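Local coordinates for OLD nuclease (Thermus scotoductus, PDB 6P74), which degrades linear or supercoiled double-stranded DNA in the 5'-to-3' direction with divalent metal ions, nicks circular DNA, and has DNA-stimulated ATPase activity, at residues I70-F76 and T88-C94; L138-R142 and Q252-V256; R158-P162 and G267-G271; K371-E377 and P425-D431. All coordinates share one frame; numbering follows the deposited sequence.

Contact 1: I70-F76 and T88-C94; sequences IEITVHF and TAFRLTC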
# COMPACT_ATOMS: atom_id res chain seq x y z
N ILE A 70 -11.96 -7.09 -12.60
CA ILE A 70 -11.17 -7.82 -11.62
C ILE A 70 -11.96 -9.02 -11.13
O ILE A 70 -13.15 -8.91 -10.80
CB ILE A 70 -10.79 -6.89 -10.46
CG1 ILE A 70 -9.85 -5.79 -10.96
CG2 ILE A 70 -10.17 -7.69 -9.32
CD1 ILE A 70 -9.67 -4.61 -10.00
N GLU A 71 -11.30 -10.18 -11.07
CA GLU A 71 -11.93 -11.43 -10.63
C GLU A 71 -10.96 -12.19 -9.74
O GLU A 71 -9.90 -12.61 -10.20
CB GLU A 71 -12.31 -12.30 -11.83
CG GLU A 71 -13.76 -12.33 -12.20
CD GLU A 71 -14.02 -13.39 -13.25
OE1 GLU A 71 -14.03 -13.06 -14.46
OE2 GLU A 71 -14.20 -14.57 -12.87
N ILE A 72 -11.33 -12.42 -8.48
CA ILE A 72 -10.54 -13.26 -7.59
C ILE A 72 -11.43 -14.39 -7.08
O ILE A 72 -12.45 -14.14 -6.43
CB ILE A 72 -9.95 -12.46 -6.43
CG1 ILE A 72 -9.13 -11.29 -6.97
CG2 ILE A 72 -9.07 -13.36 -5.60
CD1 ILE A 72 -8.87 -10.21 -5.96
N THR A 73 -11.03 -15.63 -7.35
CA THR A 73 -11.77 -16.81 -6.93
C THR A 73 -10.91 -17.62 -5.97
O THR A 73 -9.80 -18.02 -6.31
CB THR A 73 -12.17 -17.66 -8.15
OG1 THR A 73 -12.93 -16.87 -9.07
CG2 THR A 73 -13.00 -18.85 -7.71
N VAL A 74 -11.43 -17.88 -4.77
CA VAL A 74 -10.72 -18.71 -3.79
C VAL A 74 -11.53 -19.98 -3.56
O VAL A 74 -12.71 -19.91 -3.20
CB VAL A 74 -10.48 -17.97 -2.47
CG1 VAL A 74 -9.55 -18.78 -1.61
CG2 VAL A 74 -9.92 -16.60 -2.74
N HIS A 75 -10.90 -21.13 -3.75
CA HIS A 75 -11.52 -22.43 -3.53
C HIS A 75 -11.04 -23.02 -2.21
O HIS A 75 -9.90 -22.83 -1.80
CB HIS A 75 -11.18 -23.41 -4.65
CG HIS A 75 -11.53 -22.92 -6.02
ND1 HIS A 75 -12.49 -23.52 -6.80
CD2 HIS A 75 -11.02 -21.90 -6.76
CE1 HIS A 75 -12.56 -22.89 -7.96
NE2 HIS A 75 -11.68 -21.91 -7.96
N PHE A 76 -11.93 -23.77 -1.56
CA PHE A 76 -11.56 -24.34 -0.27
C PHE A 76 -12.26 -25.68 -0.07
O PHE A 76 -13.13 -26.09 -0.84
CB PHE A 76 -11.89 -23.38 0.86
CG PHE A 76 -13.32 -22.93 0.86
CD1 PHE A 76 -14.32 -23.77 1.31
CD2 PHE A 76 -13.67 -21.68 0.40
CE1 PHE A 76 -15.63 -23.37 1.31
CE2 PHE A 76 -14.97 -21.27 0.39
CZ PHE A 76 -15.96 -22.12 0.85
N THR A 88 -18.10 -24.30 -2.18
CA THR A 88 -16.69 -24.69 -2.18
C THR A 88 -15.77 -23.57 -2.65
O THR A 88 -14.57 -23.81 -2.84
CB THR A 88 -16.48 -25.95 -3.03
OG1 THR A 88 -16.55 -25.61 -4.42
CG2 THR A 88 -17.56 -26.99 -2.73
N ALA A 89 -16.28 -22.36 -2.86
CA ALA A 89 -15.43 -21.28 -3.34
C ALA A 89 -16.21 -19.97 -3.29
O ALA A 89 -17.44 -19.97 -3.30
CB ALA A 89 -14.93 -21.53 -4.76
N PHE A 90 -15.47 -18.87 -3.24
CA PHE A 90 -16.00 -17.52 -3.34
C PHE A 90 -15.37 -16.84 -4.54
O PHE A 90 -14.19 -17.06 -4.83
CB PHE A 90 -15.69 -16.72 -2.08
CG PHE A 90 -16.18 -17.35 -0.82
CD1 PHE A 90 -17.37 -18.06 -0.80
CD2 PHE A 90 -15.47 -17.19 0.35
CE1 PHE A 90 -17.84 -18.62 0.37
CE2 PHE A 90 -15.93 -17.74 1.54
CZ PHE A 90 -17.11 -18.47 1.55
N ARG A 91 -16.15 -16.02 -5.25
CA ARG A 91 -15.65 -15.26 -6.39
C ARG A 91 -15.94 -13.79 -6.17
O ARG A 91 -17.10 -13.38 -6.10
CB ARG A 91 -16.27 -15.71 -7.72
CG ARG A 91 -15.64 -14.97 -8.88
CD ARG A 91 -16.51 -14.94 -10.11
NE ARG A 91 -16.65 -16.25 -10.72
CZ ARG A 91 -17.81 -16.82 -11.01
NH1 ARG A 91 -18.95 -16.17 -10.76
NH2 ARG A 91 -17.85 -18.02 -11.56
N LEU A 92 -14.87 -12.99 -6.07
CA LEU A 92 -14.98 -11.55 -5.85
C LEU A 92 -14.75 -10.86 -7.18
O LEU A 92 -13.71 -11.04 -7.81
CB LEU A 92 -13.98 -11.07 -4.80
CG LEU A 92 -14.02 -9.57 -4.45
CD1 LEU A 92 -15.34 -9.20 -3.84
CD2 LEU A 92 -12.89 -9.20 -3.49
N THR A 93 -15.74 -10.08 -7.61
CA THR A 93 -15.65 -9.36 -8.87
C THR A 93 -15.73 -7.87 -8.59
O THR A 93 -16.51 -7.43 -7.74
CB THR A 93 -16.78 -9.77 -9.84
OG1 THR A 93 -16.79 -11.19 -10.01
CG2 THR A 93 -16.56 -9.12 -11.20
N CYS A 94 -14.92 -7.09 -9.30
CA CYS A 94 -15.04 -5.64 -9.29
C CYS A 94 -14.97 -5.15 -10.72
O CYS A 94 -13.92 -5.27 -11.38
CB CYS A 94 -13.94 -4.99 -8.44
SG CYS A 94 -14.06 -3.19 -8.41
O HOH W 1 -14.29 -25.25 -6.12
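Phe76 drives the edge of its ring into the face of Phe90, the two planes standing at 64° and Phe76 CE2 lying 3.7 Å from Phe90 CZ. One face of the Phe76 ring rests on the peptide between Thr88 and Ala89; CG sits between the backbone N and the carbonyl carbon (chi1 55°), which folds the ring across the partner strand. On the sheet face opposite Phe90, shared by Glu71, Thr73, His75, Ala89 and Arg91, the methyl of Ala89 lies over the His75 ring in a CH-pi contact, CB to centroid 4.0 Å. A water in the plane of that ring joins His75 ND1 to Thr88 OG1, while His75 NE2 bonds to Gln6. Further along, Thr73 OG1 lies against Arg91 CG at 3.3 Å, and Glu71 runs beside Arg91 with only a long charge pairing, OE2 to NE 3.7 Å; the arginine's stronger partner is Glu106. Antiparallel backbone bonds position all of these, among them Leu92 N to Ile72 O at 2.7 Å. Thr88 and Ala89 both face Leu108 in a classic beta bulge. Strand 70-76 is thus held between strands 2-10 and 85-97, and helix 34-45 covers the face bearing Ile72, Val74 and Phe90.

Contact 2: L138-R142 and Q252-V256; sequences LDHRR and QSAIV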
# COMPACT_ATOMS: atom_id res chain seq x y z
N LEU A 138 -0.60 -12.14 8.46
CA LEU A 138 0.57 -11.55 9.12
C LEU A 138 1.41 -10.83 8.07
O LEU A 138 2.30 -11.41 7.45
CB LEU A 138 1.39 -12.62 9.82
CG LEU A 138 1.14 -12.78 11.31
CD1 LEU A 138 -0.34 -13.03 11.54
CD2 LEU A 138 1.99 -13.93 11.83
N ASP A 139 1.12 -9.55 7.86
CA ASP A 139 1.93 -8.76 6.95
C ASP A 139 3.00 -8.04 7.78
O ASP A 139 3.08 -8.20 9.00
CB ASP A 139 1.07 -7.80 6.14
CG ASP A 139 0.71 -6.53 6.90
OD1 ASP A 139 0.47 -6.59 8.12
OD2 ASP A 139 0.67 -5.46 6.25
N HIS A 140 3.83 -7.24 7.14
CA HIS A 140 4.87 -6.60 7.93
C HIS A 140 4.01 -5.64 8.74
O HIS A 140 3.60 -4.56 8.29
CB HIS A 140 5.99 -6.07 7.05
CG HIS A 140 7.08 -7.07 6.88
ND1 HIS A 140 7.06 -8.02 5.88
CD2 HIS A 140 8.17 -7.34 7.63
CE1 HIS A 140 8.13 -8.79 5.99
NE2 HIS A 140 8.81 -8.41 7.05
N ARG A 141 3.74 -6.06 9.97
CA ARG A 141 3.21 -5.18 11.00
C ARG A 141 4.40 -4.94 11.92
O ARG A 141 4.68 -3.80 12.30
CB ARG A 141 2.06 -5.84 11.75
CG ARG A 141 1.53 -5.08 12.95
CD ARG A 141 0.54 -5.94 13.70
NE ARG A 141 1.21 -7.09 14.34
CZ ARG A 141 0.67 -8.30 14.46
NH1 ARG A 141 1.35 -9.27 15.06
NH2 ARG A 141 -0.54 -8.55 13.97
N ARG A 142 5.12 -6.02 12.27
CA ARG A 142 6.39 -5.98 13.02
C ARG A 142 7.06 -4.61 13.02
O ARG A 142 6.60 -3.66 13.66
CB ARG A 142 7.37 -7.03 12.44
CG ARG A 142 6.98 -8.51 12.69
CD ARG A 142 7.69 -9.54 11.75
NE ARG A 142 7.51 -10.94 12.20
CZ ARG A 142 8.12 -12.01 11.69
NH1 ARG A 142 8.97 -11.91 10.67
NH2 ARG A 142 7.88 -13.21 12.21
N GLN A 252 10.09 -7.95 18.08
CA GLN A 252 8.70 -8.22 17.71
C GLN A 252 8.60 -9.45 16.83
O GLN A 252 7.59 -10.17 16.90
CB GLN A 252 8.10 -7.01 17.01
CG GLN A 252 7.58 -5.98 17.98
CD GLN A 252 7.29 -4.64 17.33
OE1 GLN A 252 7.55 -4.45 16.14
NE2 GLN A 252 6.74 -3.70 18.11
N SER A 253 9.61 -9.71 15.99
CA SER A 253 9.65 -10.95 15.22
C SER A 253 9.83 -12.15 16.12
O SER A 253 9.23 -13.21 15.89
CB SER A 253 10.79 -10.90 14.20
OG SER A 253 10.50 -9.98 13.19
N ALA A 254 10.68 -12.01 17.14
CA ALA A 254 10.87 -13.09 18.10
C ALA A 254 9.58 -13.38 18.86
O ALA A 254 9.26 -14.54 19.12
CB ALA A 254 12.01 -12.73 19.05
N ILE A 255 8.82 -12.34 19.21
CA ILE A 255 7.57 -12.58 19.91
C ILE A 255 6.57 -13.30 19.02
O ILE A 255 5.76 -14.11 19.50
CB ILE A 255 7.01 -11.25 20.45
CG1 ILE A 255 7.88 -10.76 21.61
CG2 ILE A 255 5.53 -11.39 20.87
CD1 ILE A 255 7.42 -9.45 22.17
N VAL A 256 6.60 -13.05 17.72
CA VAL A 256 5.70 -13.76 16.82
C VAL A 256 6.03 -15.25 16.82
O VAL A 256 5.12 -16.09 16.89
CB VAL A 256 5.78 -13.14 15.41
CG1 VAL A 256 5.14 -14.05 14.37
CG2 VAL A 256 5.08 -11.80 15.41
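Arg142 lays its extended side chain along one side of the helical segment 252-256, and the close packing gathers around Ser253. The serine hydroxyl sits over one face of the guanidinium, offset toward the rim, with OG 3.2 Å from Arg142 CD. Although Arg142 NE is 3.3 Å from Ser253 OG, the angle is too poor for a hydrogen bond; the hydroxyl is engaged by Met280 O instead. Beyond the serine, Val256 meets the guanidinium at its edge, crossing the arginine at about a right angle, and CG1 comes within 3.6 Å of Arg142 NH2. That nitrogen is buried without a polar partner in the model, whereas NH1 makes a weak bond to Pro278 O. The Arg142 side chain gets there because its CG is anti to the carbonyl carbon (chi1 -69°) and the next two torsions are nearly straight.

The looser side is apolar and sparse: Leu138 and Val256 meet tip to tip, CD2 to CG1 4.0 Å. On the solvent side the Arg141 side chain comes no nearer to the helical segment than about 4.5 Å.

The loop leaves strand 135-138, which pairs with strand 272-276, and packs on helix 246-266 within the ATPase fold. Ile155 of helix 154-166 covers Leu138, Ile151 of strand 150-151 lies against Gln252 and Ile255, and Leu204 and Ile217 of the second subunit pack on Ala254 and Ile255.

Contact 3: R158-P162 and G267-G271; sequences RLLQP and GEKIG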
# COMPACT_ATOMS: atom_id res chain seq x y z
N ARG A 158 -6.66 -14.88 18.49
CA ARG A 158 -7.00 -16.29 18.31
C ARG A 158 -6.30 -17.14 19.36
O ARG A 158 -6.87 -18.15 19.80
CB ARG A 158 -6.66 -16.73 16.88
CG ARG A 158 -6.81 -18.22 16.60
CD ARG A 158 -8.23 -18.72 16.87
NE ARG A 158 -8.32 -20.19 16.81
CZ ARG A 158 -8.03 -21.02 17.81
NH1 ARG A 158 -7.60 -20.55 18.99
NH2 ARG A 158 -8.16 -22.33 17.65
N LEU A 159 -5.12 -16.73 19.81
CA LEU A 159 -4.43 -17.49 20.85
C LEU A 159 -5.20 -17.49 22.17
O LEU A 159 -5.30 -18.52 22.85
CB LEU A 159 -3.01 -16.94 21.07
CG LEU A 159 -2.14 -17.66 22.10
CD1 LEU A 159 -1.84 -19.10 21.69
CD2 LEU A 159 -0.83 -16.90 22.34
N LEU A 160 -5.76 -16.33 22.54
CA LEU A 160 -6.44 -16.17 23.82
C LEU A 160 -7.90 -16.63 23.81
O LEU A 160 -8.55 -16.56 24.85
CB LEU A 160 -6.41 -14.70 24.25
CG LEU A 160 -5.03 -14.09 24.49
CD1 LEU A 160 -5.13 -12.58 24.63
CD2 LEU A 160 -4.39 -14.71 25.73
N GLN A 161 -8.43 -17.10 22.69
CA GLN A 161 -9.87 -17.33 22.68
C GLN A 161 -10.25 -18.50 23.60
O GLN A 161 -11.37 -18.50 24.13
CB GLN A 161 -10.38 -17.53 21.25
CG GLN A 161 -10.34 -18.95 20.71
CD GLN A 161 -11.00 -19.06 19.33
OE1 GLN A 161 -11.36 -18.05 18.70
NE2 GLN A 161 -11.16 -20.30 18.86
N PRO A 162 -9.38 -19.48 23.85
CA PRO A 162 -9.69 -20.44 24.92
C PRO A 162 -9.58 -19.82 26.31
O PRO A 162 -10.25 -20.29 27.24
CB PRO A 162 -8.65 -21.55 24.71
CG PRO A 162 -7.51 -20.87 24.05
CD PRO A 162 -8.14 -19.85 23.14
N GLY A 267 -2.30 -26.89 20.77
CA GLY A 267 -2.86 -27.95 19.96
C GLY A 267 -4.12 -27.61 19.21
O GLY A 267 -4.55 -28.40 18.37
N GLU A 268 -4.74 -26.46 19.48
CA GLU A 268 -5.96 -26.12 18.78
C GLU A 268 -5.68 -25.84 17.31
O GLU A 268 -4.68 -25.21 16.96
CB GLU A 268 -6.63 -24.91 19.43
CG GLU A 268 -7.30 -25.21 20.77
CD GLU A 268 -8.31 -24.15 21.14
OE1 GLU A 268 -8.46 -23.19 20.35
OE2 GLU A 268 -8.97 -24.26 22.20
N LYS A 269 -6.56 -26.33 16.44
CA LYS A 269 -6.51 -25.98 15.03
C LYS A 269 -6.80 -24.49 14.87
O LYS A 269 -7.68 -23.94 15.54
CB LYS A 269 -7.52 -26.83 14.25
CG LYS A 269 -7.29 -28.35 14.34
CD LYS A 269 -7.97 -29.08 13.19
CE LYS A 269 -7.22 -30.36 12.80
NZ LYS A 269 -7.52 -31.48 13.75
N ILE A 270 -6.07 -23.83 13.96
CA ILE A 270 -6.22 -22.39 13.81
C ILE A 270 -6.47 -21.99 12.36
O ILE A 270 -6.52 -20.80 12.04
CB ILE A 270 -5.00 -21.65 14.38
CG1 ILE A 270 -3.73 -22.05 13.64
CG2 ILE A 270 -4.87 -21.93 15.87
CD1 ILE A 270 -2.52 -21.25 14.05
N GLY A 271 -6.65 -22.97 11.47
CA GLY A 271 -7.02 -22.64 10.11
C GLY A 271 -5.88 -22.07 9.28
O GLY A 271 -4.74 -22.52 9.41
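Arg158 and Glu268 approach at a slant, their guanidinium and carboxylate planes 61° apart, so the pair is not the flat two-oxygen kind. Only one carboxylate oxygen, OE1, bonds to the arginine: Arg158 NH2 meets the anti lone pair of Glu268 OE1 at 2.8 Å, and NH1 adds a weak bond to the same atom. NH2 also reaches the backbone carbonyl, Lys269 O, at 2.7 Å. Both acceptors are somewhat tilted from the guanidinium plane, and together they fix the rotation of the group. The arginine arrives there through a bend at chi2 (58°).

Its two faces are occupied as well. Ile270 CG2 lies over one, offset toward the rim, and Gln161 NE2 sits over the centre of the opposite one, 3.3 Å above the plane. Glu268 OE2 turns the other way, passing Pro162 CB at 3.7 Å, with a long, weak ion pair to Arg165.

Phe263 of helix 246-266 touches both Arg158 and Ile270. Gly267, with positive phi, is the first residue to leave that helix. A salt bridge and a carbonyl bond thus join helix 154-166, assigned to the dimerization region, to the loop leading into strand 272-276 of the ATPase sheet.

Contact 4: K371-E377 and P425-D431; sequences KRALLVE and PFVVVHD. With SM (samarium (III) ion), chain O.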
# COMPACT_ATOMS: atom_id res chain seq x y z
N LYS A 371 18.64 -16.46 -11.24
CA LYS A 371 18.27 -16.38 -12.65
C LYS A 371 18.61 -17.68 -13.38
O LYS A 371 17.87 -18.09 -14.28
CB LYS A 371 18.96 -15.19 -13.31
CG LYS A 371 18.44 -13.84 -12.85
CD LYS A 371 19.16 -12.69 -13.54
CE LYS A 371 18.60 -11.32 -13.13
NZ LYS A 371 19.38 -10.20 -13.78
N ARG A 372 19.71 -18.33 -12.99
CA ARG A 372 20.20 -19.54 -13.63
C ARG A 372 21.03 -20.33 -12.62
O ARG A 372 21.62 -19.76 -11.70
CB ARG A 372 21.05 -19.20 -14.87
CG ARG A 372 20.28 -19.27 -16.17
CD ARG A 372 20.40 -17.98 -16.94
NE ARG A 372 21.79 -17.62 -17.13
CZ ARG A 372 22.20 -16.57 -17.84
NH1 ARG A 372 21.30 -15.80 -18.44
NH2 ARG A 372 23.49 -16.32 -17.96
N ALA A 373 21.09 -21.65 -12.81
CA ALA A 373 21.82 -22.52 -11.91
C ALA A 373 22.78 -23.42 -12.67
O ALA A 373 22.41 -24.01 -13.70
CB ALA A 373 20.86 -23.40 -11.08
N LEU A 374 24.00 -23.54 -12.15
CA LEU A 374 24.94 -24.58 -12.55
C LEU A 374 24.91 -25.67 -11.47
O LEU A 374 25.22 -25.41 -10.31
CB LEU A 374 26.36 -24.01 -12.71
CG LEU A 374 27.46 -25.05 -13.07
CD1 LEU A 374 27.28 -25.68 -14.47
CD2 LEU A 374 28.83 -24.43 -12.98
N LEU A 375 24.50 -26.87 -11.86
CA LEU A 375 24.36 -28.00 -10.95
C LEU A 375 25.61 -28.88 -11.03
O LEU A 375 25.91 -29.39 -12.12
CB LEU A 375 23.11 -28.82 -11.31
CG LEU A 375 21.87 -27.94 -11.49
CD1 LEU A 375 20.59 -28.78 -11.68
CD2 LEU A 375 21.73 -26.98 -10.28
N VAL A 376 26.32 -29.07 -9.91
CA VAL A 376 27.49 -29.95 -9.86
C VAL A 376 27.30 -30.98 -8.74
O VAL A 376 26.41 -30.86 -7.88
CB VAL A 376 28.82 -29.17 -9.69
CG1 VAL A 376 28.93 -28.05 -10.68
CG2 VAL A 376 28.96 -28.64 -8.27
N GLU A 377 28.15 -32.01 -8.77
CA GLU A 377 28.01 -33.13 -7.84
C GLU A 377 28.32 -32.74 -6.40
O GLU A 377 27.60 -33.13 -5.48
CB GLU A 377 28.91 -34.29 -8.22
CG GLU A 377 28.54 -34.97 -9.51
CD GLU A 377 29.59 -35.98 -9.93
OE1 GLU A 377 29.64 -37.06 -9.32
OE2 GLU A 377 30.39 -35.69 -10.85
N PRO A 425 16.26 -21.96 -15.55
CA PRO A 425 17.31 -22.42 -16.48
C PRO A 425 18.48 -22.97 -15.69
O PRO A 425 18.82 -22.47 -14.62
CB PRO A 425 17.70 -21.15 -17.25
CG PRO A 425 16.62 -20.18 -16.97
CD PRO A 425 16.09 -20.50 -15.61
N PHE A 426 19.10 -24.02 -16.23
CA PHE A 426 20.19 -24.67 -15.51
C PHE A 426 21.13 -25.35 -16.49
O PHE A 426 20.77 -25.65 -17.63
CB PHE A 426 19.65 -25.69 -14.50
CG PHE A 426 18.95 -26.85 -15.14
CD1 PHE A 426 17.61 -26.77 -15.45
CD2 PHE A 426 19.65 -28.00 -15.48
CE1 PHE A 426 16.96 -27.83 -16.08
CE2 PHE A 426 19.02 -29.06 -16.09
CZ PHE A 426 17.66 -28.97 -16.39
N VAL A 427 22.37 -25.57 -16.04
CA VAL A 427 23.31 -26.46 -16.70
C VAL A 427 23.80 -27.49 -15.68
O VAL A 427 23.99 -27.18 -14.50
CB VAL A 427 24.48 -25.65 -17.32
CG1 VAL A 427 25.57 -26.57 -17.88
CG2 VAL A 427 23.97 -24.70 -18.41
N VAL A 428 23.96 -28.73 -16.12
CA VAL A 428 24.53 -29.80 -15.30
C VAL A 428 25.96 -30.09 -15.78
O VAL A 428 26.20 -30.24 -16.99
CB VAL A 428 23.69 -31.08 -15.38
CG1 VAL A 428 24.29 -32.11 -14.46
CG2 VAL A 428 22.23 -30.82 -15.02
N VAL A 429 26.90 -30.22 -14.84
CA VAL A 429 28.19 -30.85 -15.12
C VAL A 429 28.38 -31.96 -14.10
O VAL A 429 28.20 -31.74 -12.90
CB VAL A 429 29.40 -29.89 -15.03
CG1 VAL A 429 30.50 -30.34 -15.96
CG2 VAL A 429 28.99 -28.46 -15.27
N HIS A 430 28.83 -33.12 -14.56
CA HIS A 430 29.21 -34.18 -13.64
C HIS A 430 30.27 -35.07 -14.28
O HIS A 430 30.51 -35.03 -15.50
CB HIS A 430 27.98 -34.99 -13.23
CG HIS A 430 27.39 -35.79 -14.35
ND1 HIS A 430 27.91 -37.00 -14.73
CD2 HIS A 430 26.36 -35.53 -15.19
CE1 HIS A 430 27.20 -37.47 -15.75
NE2 HIS A 430 26.25 -36.60 -16.04
N ASP A 431 30.90 -35.89 -13.45
CA ASP A 431 31.90 -36.84 -13.93
C ASP A 431 31.23 -38.06 -14.55
O ASP A 431 30.13 -38.46 -14.17
CB ASP A 431 32.82 -37.30 -12.79
CG ASP A 431 33.79 -36.19 -12.32
OD1 ASP A 431 33.93 -35.20 -13.06
OD2 ASP A 431 34.38 -36.29 -11.22
SM SM O . 34.50 -36.62 -8.88
O HOH W 2 30.10 -32.05 -10.72
O HOH W 3 35.13 -38.97 -9.79
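Glu377 OE2 accepts the backbone N-H of Asp431 at 2.7 Å in a nearly straight bond, meeting it on the syn side but 34° out of the carboxylate plane. With CG anti to the carbonyl carbon (chi1 -67°) and the chain extended beyond it, the glutamate reaches across to the end of the neighbouring strand and passes His430 CB at 3.5 Å from OE2. Asp431 points OD2 at the samarium ion, 2.4 Å away, and Glu480 completes the protein side of that site. OD1 of Asp431 is held by the backbone N of Leu479, so one oxygen is anchored while the other serves the metal. His430 ND1 bonds to Asp431 O within the same strand.

Behind the acids the two strands run parallel, 15° apart. Ladder bonds such as Leu375 N to Val427 O, 2.7 Å, hold the register, and past Val376 a water takes over, accepting from Glu377 N and donating to Val429 O. On one face of the sheet Leu374 CD1 is pressed to 3.4 Å from Val429 CG2, tighter than usual van der Waals contact, under helix 513-523. Leu375 on the other face meets Phe426 and Val428 below helix 409-422.

Such acids at the C-terminal ends of parallel strands are characteristic of the Toprim fold. Glu377 OE2 and Asp431 OD1 stand 4.2 Å apart, and this closeness of two carboxylates is consistent with the inferred role of both residues at a divalent metal site.

Along the chain contact 1 comes first, and contact 4 follows after all the others have closed. Contacts 2 and 3 alternate their segments: contact 2 joins the loop after strand 135-138 to helix 246-266, and contact 3 joins helix 154-166 to the loop that follows helix 246-266; their centres are 18 Å apart. Both also touch the second subunit, which places them beside the dimer interface of the ATPase part. Contact 1, 26 Å from contact 3 between centres, belongs to the separate antiparallel sheet of the same ATPase region. Contact 4 lies in the parallel Toprim sheet, its centre about 37 to 45 Å from those of the others; with its metal site it lies across the chain's centre from the three ATPase contacts.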